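Local coordinates for protein aminopeptidase N (Francisella tularensis subsp. tularensis, PDB 5DLL) that probably acts as a zinc-dependent M1-family aminopeptidase, releasing N-terminal amino acids, preferably alanine, from peptides left by intracellular protein breakdown, at residues D211-I225 with Y237-D249. Sequence-based numbering, arbitrary orientation.
Sequences DTYITKSQRKVSLEI and YAMQAVKDSMKWD
Met239, Tyr213 and Met246 bury the most surface where helix 237-249 packs along one face of the hairpin of strands 211-214 and 220-225, nearly parallel to the first strand. Met239 lies on the helix-facing side of the hairpin and spans both strands: its SD is 3.7 Å from Leu223 CB, and its CE the same distance from Asp211 CB. Bends at chi2 and chi3 curl its methyl group back against the hairpin. On its backbone side, Ile225 CD1 packs 3.9 Å from Met239 CB and also touches Ala238 CB.

One helical turn beyond, Lys243 extends to Asp211, and the two side chains cross at about a right angle. Its NZ is 2.7 Å from Asp211 OD2 in a salt bridge, approaching from above the carboxylate, 51° out of plane. Asp211 OD1 accepts a bond from the backbone N of Thr212, so each carboxylate oxygen has a partner.

Tyr213 supplies the aromatic surface. Met246 CB sits over one face, 4.0 Å from the ring centroid and 15° off the normal, a CH-pi contact; Met246 SD adds an oblique Met-aromatic contact. The extended chain of Met246 then carries CE to Leu223 CD2 (3.7 Å) and Val221 CG1. Tyr213 OH hydrogen-bonds to Glu250, further along the helix.

The helix runs at 145° to strand 220-225, connecting it to the parallel strand 261-267 in a beta-alpha-beta unit. Phe262 of that strand touches both Leu223 and Val242, while helix 297-312, which carries the zinc ligand His309, packs against Val242 and Met246.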
ATOM      1  N   ASP A 211      -1.956 -24.208  13.764  1.00 44.95           N
ATOM      2  CA  ASP A 211      -1.420 -25.028  12.679  1.00 46.16           C
ATOM      3  C   ASP A 211       0.105 -25.016  12.794  1.00 48.97           C
ATOM      4  O   ASP A 211       0.641 -24.469  13.764  1.00 41.78           O
ATOM      5  CB  ASP A 211      -1.875 -24.467  11.326  1.00 50.28           C
ATOM      6  CG  ASP A 211      -1.857 -25.505  10.211  1.00 55.38           C
ATOM      7  OD1 ASP A 211      -1.127 -26.515  10.314  1.00 54.82           O
ATOM      8  OD2 ASP A 211      -2.573 -25.297   9.212  1.00 58.08           O
ATOM      9  N   THR A 212       0.794 -25.617  11.823  1.00 53.38           N
ATOM     10  CA  THR A 212       2.248 -25.772  11.884  1.00 56.92           C
ATOM     11  C   THR A 212       2.926 -25.505  10.536  1.00 52.55           C
ATOM     12  O   THR A 212       2.302 -25.603   9.478  1.00 55.08           O
ATOM     13  CB  THR A 212       2.627 -27.193  12.358  1.00 55.86           C
ATOM     14  OG1 THR A 212       1.661 -27.665  13.304  1.00 55.36           O
ATOM     15  CG2 THR A 212       4.004 -27.205  13.004  1.00 61.30           C
ATOM     16  N   TYR A 213       4.207 -25.151  10.597  1.00 47.25           N
ATOM     17  CA  TYR A 213       5.042 -24.974   9.416  1.00 45.34           C
ATOM     18  C   TYR A 213       6.462 -25.457   9.717  1.00 44.92           C
ATOM     19  O   TYR A 213       7.076 -25.010  10.684  1.00 45.86           O
ATOM     20  CB  TYR A 213       5.074 -23.501   8.990  1.00 44.39           C
ATOM     21  CG  TYR A 213       5.965 -23.256   7.795  1.00 42.35           C
ATOM     22  CD1 TYR A 213       5.483 -23.422   6.502  1.00 39.38           C
ATOM     23  CD2 TYR A 213       7.298 -22.892   7.958  1.00 41.09           C
ATOM     24  CE1 TYR A 213       6.298 -23.220   5.405  1.00 41.90           C
ATOM     25  CE2 TYR A 213       8.127 -22.695   6.865  1.00 43.41           C
ATOM     26  CZ  TYR A 213       7.620 -22.859   5.593  1.00 42.95           C
ATOM     27  OH  TYR A 213       8.432 -22.662   4.503  1.00 49.06           O
ATOM     28  N   ILE A 214       6.979 -26.363   8.890  1.00 49.41           N
ATOM     29  CA  ILE A 214       8.341 -26.870   9.059  1.00 51.66           C
ATOM     30  C   ILE A 214       9.308 -25.988   8.283  1.00 51.61           C
ATOM     31  O   ILE A 214       9.144 -25.777   7.080  1.00 61.14           O
ATOM     32  CB  ILE A 214       8.489 -28.324   8.563  1.00 51.84           C
ATOM     33  CG1 ILE A 214       7.522 -29.260   9.306  1.00 51.98           C
ATOM     34  CG2 ILE A 214       9.934 -28.795   8.714  1.00 50.82           C
ATOM     35  CD1 ILE A 214       7.930 -29.588  10.726  1.00 56.85           C
ATOM     36  N   THR A 215      10.326 -25.491   8.974  1.00 48.62           N
ATOM     37  CA  THR A 215      11.299 -24.600   8.362  1.00 46.89           C
ATOM     38  C   THR A 215      12.336 -25.362   7.537  1.00 49.25           C
ATOM     39  O   THR A 215      12.397 -26.593   7.558  1.00 48.26           O
ATOM     40  CB  THR A 215      12.015 -23.738   9.426  1.00 46.45           C
ATOM     41  OG1 THR A 215      12.751 -24.573  10.333  1.00 51.78           O
ATOM     42  CG2 THR A 215      11.014 -22.916  10.205  1.00 47.89           C
ATOM     43  N   LYS A 216      13.143 -24.592   6.817  1.00 56.30           N
ATOM     44  CA  LYS A 216      14.238 -25.080   5.976  1.00 61.27           C
ATOM     45  C   LYS A 216      15.293 -25.861   6.772  1.00 69.33           C
ATOM     46  O   LYS A 216      15.903 -26.796   6.248  1.00 80.22           O
ATOM     47  CB  LYS A 216      14.875 -23.861   5.306  1.00 69.05           C
ATOM     48  CG  LYS A 216      16.011 -24.091   4.319  1.00 68.18           C
ATOM     49  CD  LYS A 216      16.363 -22.779   3.603  1.00 72.02           C
ATOM     50  CE  LYS A 216      16.568 -21.602   4.569  1.00 55.69           C
ATOM     51  NZ  LYS A 216      16.856 -20.317   3.885  1.00 43.97           N
ATOM     52  N   SER A 217      15.502 -25.477   8.033  1.00 58.73           N
ATOM     53  CA  SER A 217      16.397 -26.206   8.937  1.00 58.40           C
ATOM     54  C   SER A 217      15.622 -27.200   9.814  1.00 60.11           C
ATOM     55  O   SER A 217      16.132 -27.665  10.837  1.00 58.56           O
ATOM     56  CB  SER A 217      17.177 -25.231   9.815  1.00 55.93           C
ATOM     57  OG  SER A 217      16.336 -24.670  10.804  1.00 61.06           O
ATOM     58  N   GLN A 218      14.387 -27.500   9.411  1.00 62.54           N
ATOM     59  CA  GLN A 218      13.586 -28.598   9.963  1.00 61.87           C
ATOM     60  C   GLN A 218      12.948 -28.314  11.326  1.00 60.73           C
ATOM     61  O   GLN A 218      12.471 -29.241  11.983  1.00 63.79           O
ATOM     62  CB  GLN A 218      14.418 -29.893  10.022  1.00 69.42           C
ATOM     63  CG  GLN A 218      13.669 -31.129   9.554  1.00 73.49           C
ATOM     64  CD  GLN A 218      13.245 -31.028   8.101  1.00 77.08           C
ATOM     65  OE1 GLN A 218      13.821 -30.262   7.325  1.00 74.69           O
ATOM     66  NE2 GLN A 218      12.226 -31.794   7.726  1.00 76.93           N
ATOM     67  N   ARG A 219      12.907 -27.048  11.740  1.00 55.48           N
ATOM     68  CA  ARG A 219      12.324 -26.695  13.033  1.00 58.29           C
ATOM     69  C   ARG A 219      10.815 -26.530  12.914  1.00 55.58           C
ATOM     70  O   ARG A 219      10.316 -26.040  11.902  1.00 50.26           O
ATOM     71  CB  ARG A 219      12.937 -25.410  13.592  1.00 62.09           C
ATOM     72  CG  ARG A 219      12.997 -25.394  15.114  1.00 70.41           C
ATOM     73  CD  ARG A 219      13.065 -23.989  15.695  1.00 77.57           C
ATOM     74  NE  ARG A 219      13.752 -23.048  14.808  1.00 76.21           N
ATOM     75  CZ  ARG A 219      13.182 -22.018  14.180  1.00 74.26           C
ATOM     76  NH1 ARG A 219      11.889 -21.741  14.330  1.00 79.45           N
ATOM     77  NH2 ARG A 219      13.922 -21.244  13.396  1.00 79.10           N
ATOM     78  N   LYS A 220      10.103 -26.933  13.962  1.00 61.08           N
ATOM     79  CA  LYS A 220       8.645 -26.880  14.001  1.00 59.49           C
ATOM     80  C   LYS A 220       8.164 -25.553  14.593  1.00 55.34           C
ATOM     81  O   LYS A 220       8.417 -25.254  15.762  1.00 45.61           O
ATOM     82  CB  LYS A 220       8.116 -28.043  14.832  1.00 70.97           C
ATOM     83  CG  LYS A 220       6.611 -28.238  14.765  1.00 80.29           C
ATOM     84  CD  LYS A 220       6.150 -29.350  15.698  1.00 92.18           C
ATOM     85  CE  LYS A 220       6.429 -29.013  17.157  1.00 89.40           C
ATOM     86  NZ  LYS A 220       5.695 -29.903  18.093  1.00 89.84           N
ATOM     87  N   VAL A 221       7.467 -24.768  13.771  1.00 57.75           N
ATOM     88  CA  VAL A 221       6.979 -23.444  14.156  1.00 47.91           C
ATOM     89  C   VAL A 221       5.463 -23.479  14.351  1.00 47.21           C
ATOM     90  O   VAL A 221       4.720 -23.796  13.424  1.00 45.60           O
ATOM     91  CB  VAL A 221       7.329 -22.390  13.080  1.00 45.19           C
ATOM     92  CG1 VAL A 221       6.712 -21.039  13.419  1.00 47.24           C
ATOM     93  CG2 VAL A 221       8.840 -22.256  12.934  1.00 44.02           C
ATOM     94  N   SER A 222       5.003 -23.143  15.554  1.00 50.70           N
ATOM     95  CA  SER A 222       3.571 -23.085  15.829  1.00 53.44           C
ATOM     96  C   SER A 222       2.973 -21.800  15.243  1.00 49.10           C
ATOM     97  O   SER A 222       3.451 -20.698  15.521  1.00 43.48           O
ATOM     98  CB  SER A 222       3.305 -23.167  17.334  1.00 56.22           C
ATOM     99  OG  SER A 222       1.923 -23.342  17.591  1.00 65.95           O
ATOM    100  N   LEU A 223       1.947 -21.958  14.410  1.00 49.63           N
ATOM    101  CA  LEU A 223       1.218 -20.828  13.834  1.00 50.32           C
ATOM    102  C   LEU A 223      -0.122 -20.698  14.557  1.00 53.21           C
ATOM    103  O   LEU A 223      -0.788 -21.703  14.822  1.00 46.62           O
ATOM    104  CB  LEU A 223       1.005 -21.028  12.330  1.00 43.65           C
ATOM    105  CG  LEU A 223       2.251 -21.340  11.488  1.00 44.52           C
ATOM    106  CD1 LEU A 223       1.896 -21.372  10.008  1.00 43.20           C
ATOM    107  CD2 LEU A 223       3.369 -20.337  11.732  1.00 44.42           C
ATOM    108  N   GLU A 224      -0.505 -19.465  14.890  1.00 47.03           N
ATOM    109  CA  GLU A 224      -1.685 -19.230  15.717  1.00 47.37           C
ATOM    110  C   GLU A 224      -2.397 -17.936  15.339  1.00 48.56           C
ATOM    111  O   GLU A 224      -1.930 -16.849  15.666  1.00 56.91           O
ATOM    112  CB  GLU A 224      -1.291 -19.189  17.198  1.00 51.34           C
ATOM    113  CG  GLU A 224      -0.479 -20.387  17.676  1.00 55.94           C
ATOM    114  CD  GLU A 224      -0.229 -20.391  19.173  1.00 58.83           C
ATOM    115  OE1 GLU A 224      -0.323 -19.316  19.811  1.00 61.85           O
ATOM    116  OE2 GLU A 224       0.070 -21.479  19.710  1.00 60.34           O
ATOM    117  N   ILE A 225      -3.525 -18.059  14.646  1.00 48.58           N
ATOM    118  CA  ILE A 225      -4.398 -16.915  14.391  1.00 47.93           C
ATOM    119  C   ILE A 225      -5.468 -16.866  15.481  1.00 48.41           C
ATOM    120  O   ILE A 225      -6.130 -17.870  15.744  1.00 49.12           O
ATOM    121  CB  ILE A 225      -5.065 -16.993  13.001  1.00 46.74           C
ATOM    122  CG1 ILE A 225      -4.001 -16.892  11.904  1.00 46.61           C
ATOM    123  CG2 ILE A 225      -6.096 -15.882  12.835  1.00 50.08           C
ATOM    124  CD1 ILE A 225      -4.541 -17.038  10.496  1.00 47.84           C
ATOM    125  N   TYR A 237      -8.044 -18.633   5.065  1.00 45.44           N
ATOM    126  CA  TYR A 237      -7.170 -18.247   3.956  1.00 44.08           C
ATOM    127  C   TYR A 237      -5.914 -17.514   4.444  1.00 45.49           C
ATOM    128  O   TYR A 237      -4.832 -17.693   3.884  1.00 42.51           O
ATOM    129  CB  TYR A 237      -7.901 -17.385   2.924  1.00 44.23           C
ATOM    130  CG  TYR A 237      -7.027 -17.099   1.725  1.00 50.38           C
ATOM    131  CD1 TYR A 237      -6.776 -18.084   0.777  1.00 53.76           C
ATOM    132  CD2 TYR A 237      -6.406 -15.861   1.563  1.00 51.20           C
ATOM    133  CE1 TYR A 237      -5.955 -17.841  -0.311  1.00 49.89           C
ATOM    134  CE2 TYR A 237      -5.586 -15.609   0.474  1.00 45.68           C
ATOM    135  CZ  TYR A 237      -5.364 -16.604  -0.459  1.00 47.67           C
ATOM    136  OH  TYR A 237      -4.552 -16.375  -1.546  1.00 47.56           O
ATOM    137  N   ALA A 238      -6.061 -16.691   5.480  1.00 44.10           N
ATOM    138  CA  ALA A 238      -4.926 -15.978   6.070  1.00 41.18           C
ATOM    139  C   ALA A 238      -3.830 -16.937   6.534  1.00 42.34           C
ATOM    140  O   ALA A 238      -2.646 -16.686   6.316  1.00 47.61           O
ATOM    141  CB  ALA A 238      -5.392 -15.122   7.233  1.00 39.62           C
ATOM    142  N   MET A 239      -4.228 -18.032   7.177  1.00 46.41           N
ATOM    143  CA  MET A 239      -3.279 -19.057   7.606  1.00 45.77           C
ATOM    144  C   MET A 239      -2.470 -19.552   6.418  1.00 43.31           C
ATOM    145  O   MET A 239      -1.259 -19.742   6.521  1.00 47.52           O
ATOM    146  CB  MET A 239      -4.008 -20.234   8.262  1.00 48.93           C
ATOM    147  CG  MET A 239      -3.088 -21.348   8.754  1.00 50.90           C
ATOM    148  SD  MET A 239      -1.850 -20.801   9.952  1.00 45.72           S
ATOM    149  CE  MET A 239      -2.792 -20.928  11.468  1.00 44.31           C
ATOM    150  N   GLN A 240      -3.147 -19.752   5.290  1.00 40.85           N
ATOM    151  CA  GLN A 240      -2.477 -20.152   4.059  1.00 44.04           C
ATOM    152  C   GLN A 240      -1.502 -19.078   3.577  1.00 43.28           C
ATOM    153  O   GLN A 240      -0.398 -19.400   3.142  1.00 51.28           O
ATOM    154  CB  GLN A 240      -3.494 -20.475   2.958  1.00 47.73           C
ATOM    155  CG  GLN A 240      -2.915 -21.285   1.809  1.00 49.86           C
ATOM    156  CD  GLN A 240      -2.235 -22.558   2.284  1.00 53.80           C
ATOM    157  OE1 GLN A 240      -2.832 -23.370   2.996  1.00 49.91           O
ATOM    158  NE2 GLN A 240      -0.971 -22.728   1.905  1.00 47.26           N
ATOM    159  N   ALA A 241      -1.909 -17.813   3.662  1.00 43.74           N
ATOM    160  CA  ALA A 241      -1.038 -16.686   3.309  1.00 43.47           C
ATOM    161  C   ALA A 241       0.227 -16.633   4.167  1.00 44.47           C
ATOM    162  O   ALA A 241       1.276 -16.189   3.697  1.00 47.26           O
ATOM    163  CB  ALA A 241      -1.794 -15.372   3.409  1.00 40.85           C
ATOM    164  N   VAL A 242       0.130 -17.091   5.414  1.00 40.09           N
ATOM    165  CA  VAL A 242       1.294 -17.178   6.302  1.00 39.17           C
ATOM    166  C   VAL A 242       2.275 -18.249   5.814  1.00 38.53           C
ATOM    167  O   VAL A 242       3.493 -18.046   5.832  1.00 42.38           O
ATOM    168  CB  VAL A 242       0.872 -17.476   7.757  1.00 38.52           C
ATOM    169  CG1 VAL A 242       2.086 -17.734   8.643  1.00 34.58           C
ATOM    170  CG2 VAL A 242       0.048 -16.325   8.316  1.00 43.00           C
ATOM    171  N   LYS A 243       1.741 -19.386   5.381  1.00 33.30           N
ATOM    172  CA  LYS A 243       2.571 -20.475   4.858  1.00 34.94           C
ATOM    173  C   LYS A 243       3.234 -20.097   3.533  1.00 32.16           C
ATOM    174  O   LYS A 243       4.411 -20.383   3.318  1.00 34.19           O
ATOM    175  CB  LYS A 243       1.731 -21.738   4.675  1.00 35.39           C
ATOM    176  CG  LYS A 243       1.186 -22.311   5.975  1.00 36.76           C
ATOM    177  CD  LYS A 243       0.288 -23.505   5.705  1.00 37.73           C
ATOM    178  CE  LYS A 243      -0.138 -24.182   6.997  1.00 39.86           C
ATOM    179  NZ  LYS A 243      -1.344 -25.028   6.790  1.00 42.90           N
ATOM    180  N   ASP A 244       2.470 -19.457   2.653  1.00 33.64           N
ATOM    181  CA  ASP A 244       2.991 -18.947   1.380  1.00 38.56           C
ATOM    182  C   ASP A 244       4.094 -17.913   1.618  1.00 38.01           C
ATOM    183  O   ASP A 244       5.100 -17.897   0.910  1.00 35.74           O
ATOM    184  CB  ASP A 244       1.877 -18.291   0.549  1.00 46.07           C
ATOM    185  CG  ASP A 244       0.693 -19.227   0.270  1.00 61.05           C
ATOM    186  OD1 ASP A 244       0.885 -20.464   0.156  1.00 50.95           O
ATOM    187  OD2 ASP A 244      -0.440 -18.705   0.159  1.00 67.00           O
ATOM    188  N   SER A 245       3.885 -17.049   2.612  1.00 37.24           N
ATOM    189  CA  SER A 245       4.846 -16.006   2.970  1.00 36.65           C
ATOM    190  C   SER A 245       6.150 -16.590   3.485  1.00 34.54           C
ATOM    191  O   SER A 245       7.229 -16.192   3.053  1.00 30.53           O
ATOM    192  CB  SER A 245       4.266 -15.093   4.052  1.00 34.47           C
ATOM    193  OG  SER A 245       3.043 -14.519   3.637  1.00 39.35           O
ATOM    194  N   MET A 246       6.032 -17.521   4.427  1.00 36.69           N
ATOM    195  CA  MET A 246       7.187 -18.137   5.069  1.00 37.86           C
ATOM    196  C   MET A 246       8.056 -18.886   4.065  1.00 40.01           C
ATOM    197  O   MET A 246       9.281 -18.745   4.067  1.00 51.85           O
ATOM    198  CB  MET A 246       6.731 -19.090   6.179  1.00 39.77           C
ATOM    199  CG  MET A 246       6.505 -18.427   7.527  1.00 40.82           C
ATOM    200  SD  MET A 246       5.769 -19.537   8.743  1.00 47.49           S
ATOM    201  CE  MET A 246       6.431 -18.860  10.261  1.00 52.21           C
ATOM    202  N   LYS A 247       7.406 -19.681   3.217  1.00 42.32           N
ATOM    203  CA  LYS A 247       8.085 -20.478   2.190  1.00 39.42           C
ATOM    204  C   LYS A 247       8.776 -19.610   1.142  1.00 39.15           C
ATOM    205  O   LYS A 247       9.886 -19.919   0.714  1.00 42.06           O
ATOM    206  CB  LYS A 247       7.080 -21.406   1.507  1.00 41.33           C
ATOM    207  CG  LYS A 247       7.649 -22.264   0.386  1.00 43.11           C
ATOM    208  CD  LYS A 247       6.586 -23.205  -0.162  1.00 49.09           C
ATOM    209  CE  LYS A 247       6.962 -23.743  -1.536  1.00 57.58           C
ATOM    210  NZ  LYS A 247       8.240 -24.506  -1.516  1.00 65.40           N
ATOM    211  N   TRP A 248       8.114 -18.533   0.728  1.00 34.42           N
ATOM    212  CA  TRP A 248       8.649 -17.654  -0.306  1.00 35.82           C
ATOM    213  C   TRP A 248       9.890 -16.924   0.178  1.00 35.92           C
ATOM    214  O   TRP A 248      10.811 -16.656  -0.597  1.00 38.64           O
ATOM    215  CB  TRP A 248       7.598 -16.640  -0.743  1.00 37.01           C
ATOM    216  CG  TRP A 248       8.106 -15.667  -1.752  1.00 38.08           C
ATOM    217  CD1 TRP A 248       8.179 -15.846  -3.100  1.00 40.35           C
ATOM    218  CD2 TRP A 248       8.616 -14.355  -1.494  1.00 38.98           C
ATOM    219  NE1 TRP A 248       8.700 -14.726  -3.701  1.00 43.30           N
ATOM    220  CE2 TRP A 248       8.976 -13.792  -2.735  1.00 41.04           C
ATOM    221  CE3 TRP A 248       8.796 -13.595  -0.332  1.00 39.40           C
ATOM    222  CZ2 TRP A 248       9.505 -12.503  -2.850  1.00 39.28           C
ATOM    223  CZ3 TRP A 248       9.329 -12.314  -0.449  1.00 37.48           C
ATOM    224  CH2 TRP A 248       9.675 -11.784  -1.699  1.00 36.11           C
ATOM    225  N   ASP A 249       9.904 -16.600   1.463  1.00 36.77           N
ATOM    226  CA  ASP A 249      11.021 -15.896   2.060  1.00 36.35           C
ATOM    227  C   ASP A 249      12.217 -16.836   2.126  1.00 38.72           C
ATOM    228  O   ASP A 249      13.343 -16.428   1.812  1.00 38.53           O
ATOM    229  CB  ASP A 249      10.652 -15.387   3.459  1.00 39.10           C
ATOM    230  CG  ASP A 249      11.173 -13.982   3.737  1.00 40.99           C
ATOM    231  OD1 ASP A 249      11.978 -13.452   2.940  1.00 34.96           O
ATOM    232  OD2 ASP A 249      10.765 -13.394   4.764  1.00 46.35           O
TER